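Local structure of protein (peanut lectin) (Arachis hypogaea, 1CIW) at the interface of chains A and B. The protein binds carbohydrates as a D-galactose-specific legume lectin, working as a homotetramer that carries calcium and manganese sites in its subunits. Numbering follows the deposited sequence. Chains: chain A/B, Protein (peanut lectin).

The interface of chains A and B. Residues chain A 2, 50-51, 53, 201, 231; chain B 12-17.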
loop_
_atom_site.group_PDB
_atom_site.type_symbol
_atom_site.label_atom_id
_atom_site.label_comp_id
_atom_site.label_asym_id
_atom_site.label_seq_id
_atom_site.Cartn_x
_atom_site.Cartn_y
_atom_site.Cartn_z
ATOM N N GLU A 2 13.444 -5.093 5.200
ATOM C CA GLU A 2 12.900 -4.349 6.321
ATOM C C GLU A 2 12.352 -3.054 5.745
ATOM O O GLU A 2 13.124 -2.193 5.327
ATOM C CB GLU A 2 14.036 -4.061 7.302
ATOM C CG GLU A 2 13.625 -3.477 8.622
ATOM C CD GLU A 2 14.804 -3.286 9.527
ATOM O OE1 GLU A 2 15.296 -4.286 10.081
ATOM O OE2 GLU A 2 15.262 -2.145 9.664
ATOM N N MET A 50 8.824 7.568 15.112
ATOM C CA MET A 50 9.622 6.363 15.116
ATOM C C MET A 50 10.957 6.513 14.378
ATOM O O MET A 50 11.017 7.075 13.285
ATOM C CB MET A 50 8.792 5.295 14.458
ATOM C CG MET A 50 9.407 3.947 14.381
ATOM S SD MET A 50 8.204 3.032 13.416
ATOM C CE MET A 50 9.007 1.672 12.910
ATOM N N PRO A 51 12.052 6.013 14.970
ATOM C CA PRO A 51 13.379 6.089 14.348
ATOM C C PRO A 51 13.412 5.083 13.215
ATOM O O PRO A 51 12.889 3.974 13.356
ATOM C CB PRO A 51 14.317 5.603 15.453
ATOM C CG PRO A 51 13.536 5.769 16.704
ATOM C CD PRO A 51 12.145 5.411 16.310
ATOM N N ARG A 53 15.786 2.815 10.789
ATOM C CA ARG A 53 17.139 2.304 10.734
ATOM C C ARG A 53 17.601 2.360 9.289
ATOM O O ARG A 53 17.175 1.533 8.483
ATOM C CB ARG A 53 17.151 0.870 11.218
ATOM C CG ARG A 53 18.482 0.223 11.154
ATOM C CD ARG A 53 18.281 -1.227 11.025
ATOM N NE ARG A 53 19.369 -1.937 11.665
ATOM C CZ ARG A 53 19.280 -3.217 11.984
ATOM N NH1 ARG A 53 18.150 -3.851 11.690
ATOM N NH2 ARG A 53 20.286 -3.880 12.557
ATOM N N ARG A 201 20.351 4.749 13.353
ATOM C CA ARG A 201 18.988 5.151 13.547
ATOM C C ARG A 201 18.821 6.637 13.503
ATOM O O ARG A 201 19.381 7.365 14.325
ATOM C CB ARG A 201 18.473 4.559 14.841
ATOM C CG ARG A 201 18.400 3.083 14.682
ATOM C CD ARG A 201 18.627 2.394 15.945
ATOM N NE ARG A 201 17.507 2.480 16.786
ATOM C CZ ARG A 201 16.945 1.458 17.368
ATOM N NH1 ARG A 201 17.371 0.308 17.220
ATOM N NH2 ARG A 201 15.958 1.566 18.152
ATOM N N THR A 231 17.942 -6.869 4.312
ATOM C CA THR A 231 18.437 -7.630 5.475
ATOM C C THR A 231 18.855 -8.980 4.921
ATOM O O THR A 231 17.999 -9.709 4.363
ATOM C CB THR A 231 17.295 -7.903 6.496
ATOM O OG1 THR A 231 16.105 -8.274 5.777
ATOM C CG2 THR A 231 17.022 -6.672 7.379
ATOM N N SER B 12 13.764 -8.975 12.137
ATOM C CA SER B 12 15.211 -8.945 12.405
ATOM C C SER B 12 15.468 -8.281 13.759
ATOM O O SER B 12 14.694 -7.433 14.183
ATOM C CB SER B 12 15.947 -8.170 11.310
ATOM O OG SER B 12 15.511 -6.823 11.284
ATOM N N GLU B 13 16.550 -8.672 14.421
ATOM C CA GLU B 13 16.902 -8.123 15.711
ATOM C C GLU B 13 17.471 -6.770 15.394
ATOM O O GLU B 13 18.181 -6.622 14.500
ATOM C CB GLU B 13 17.984 -8.936 16.422
ATOM C CG GLU B 13 17.839 -10.411 16.384
ATOM C CD GLU B 13 18.940 -11.170 17.144
ATOM O OE1 GLU B 13 19.806 -10.522 17.781
ATOM O OE2 GLU B 13 18.934 -12.432 17.116
ATOM N N GLY B 14 17.147 -5.737 16.111
ATOM C CA GLY B 14 17.741 -4.463 15.753
ATOM C C GLY B 14 16.849 -3.560 14.926
ATOM O O GLY B 14 17.310 -2.569 14.359
ATOM N N ASN B 15 15.597 -3.968 14.786
ATOM C CA ASN B 15 14.627 -3.172 14.076
ATOM C C ASN B 15 13.929 -2.320 15.141
ATOM O O ASN B 15 13.220 -2.843 15.994
ATOM C CB ASN B 15 13.616 -4.058 13.349
ATOM C CG ASN B 15 12.715 -3.266 12.413
ATOM O OD1 ASN B 15 11.836 -3.821 11.762
ATOM N ND2 ASN B 15 12.935 -1.964 12.336
ATOM N N PRO B 16 14.114 -0.995 15.098
ATOM C CA PRO B 16 13.529 -0.034 16.047
ATOM C C PRO B 16 12.007 -0.075 16.155
ATOM O O PRO B 16 11.430 0.439 17.112
ATOM C CB PRO B 16 13.968 1.326 15.515
ATOM C CG PRO B 16 15.006 1.064 14.559
ATOM C CD PRO B 16 14.897 -0.312 14.056
ATOM N N ALA B 17 11.366 -0.657 15.151
ATOM C CA ALA B 17 9.913 -0.780 15.089
ATOM C C ALA B 17 9.379 -1.874 15.962
ATOM O O ALA B 17 8.167 -2.032 16.082
ATOM C CB ALA B 17 9.501 -1.093 13.687
#
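Where A:Arg201 and A:Arg53 meet B:Pro16, two copies of the lectin join in a two-fold symmetric subunit interface of the homotetramer, and this patch, repeated with the chains exchanged, is one part of what holds the pair together. It illustrates how a loop, here residues 12-17 of chain B, can be read by flat polar groups laid face-on. The guanidinium of A:Arg201 lies against the B:Pro16 ring, with CG of B:Pro16 3.4 Å from CZ of A:Arg201 and over the centre of the plane. Bends at chi2 and chi3 (the latter 75°) turn the group so that it offers a face rather than its N-H edge. B:Pro16 buries 80 Å² here, and it also packs against the aliphatic start of A:Arg53, with CB of A:Arg53 3.8 Å from CD of B:Pro16.

Further along, the guanidinium of A:Arg53 passes under the B:Gly14 carbonyl. The oxygen sits 3.0 Å above the plane, displaced from the centre of the group, and the N-H of NH1 is not directed at it, so the approach may be favoured by charge without being a hydrogen bond. At the edge of that group, in plane, lies OE1 of the A:Glu2 carboxylate, 3.3 Å from NH1 of A:Arg53 in a salt bridge within chain A whose hydrogen-bond geometry is weak.

A:Glu2, extended with CG anti to the backbone N (chi1 -171°), meets B:Asn15 tip to tip. Carboxylate and amide stack almost parallel, 3° apart, with CD of A:Glu2 3.6 Å from the amide carbon CG of B:Asn15. OE1 of A:Glu2 also accepts a hydrogen bond from the hydroxyl OG of B:Ser12 at 2.8 Å, although B:Ser12 is poorly ordered. The negative charge of A:Glu2 may thus be shared between its own arginine and the partner's hydroxyl. Together these face-on contacts, with the B:Ser12 bond as a tentative addition, fit the 12-17 loop of one subunit onto its neighbour, contributing to the subunit pairing within the tetramer.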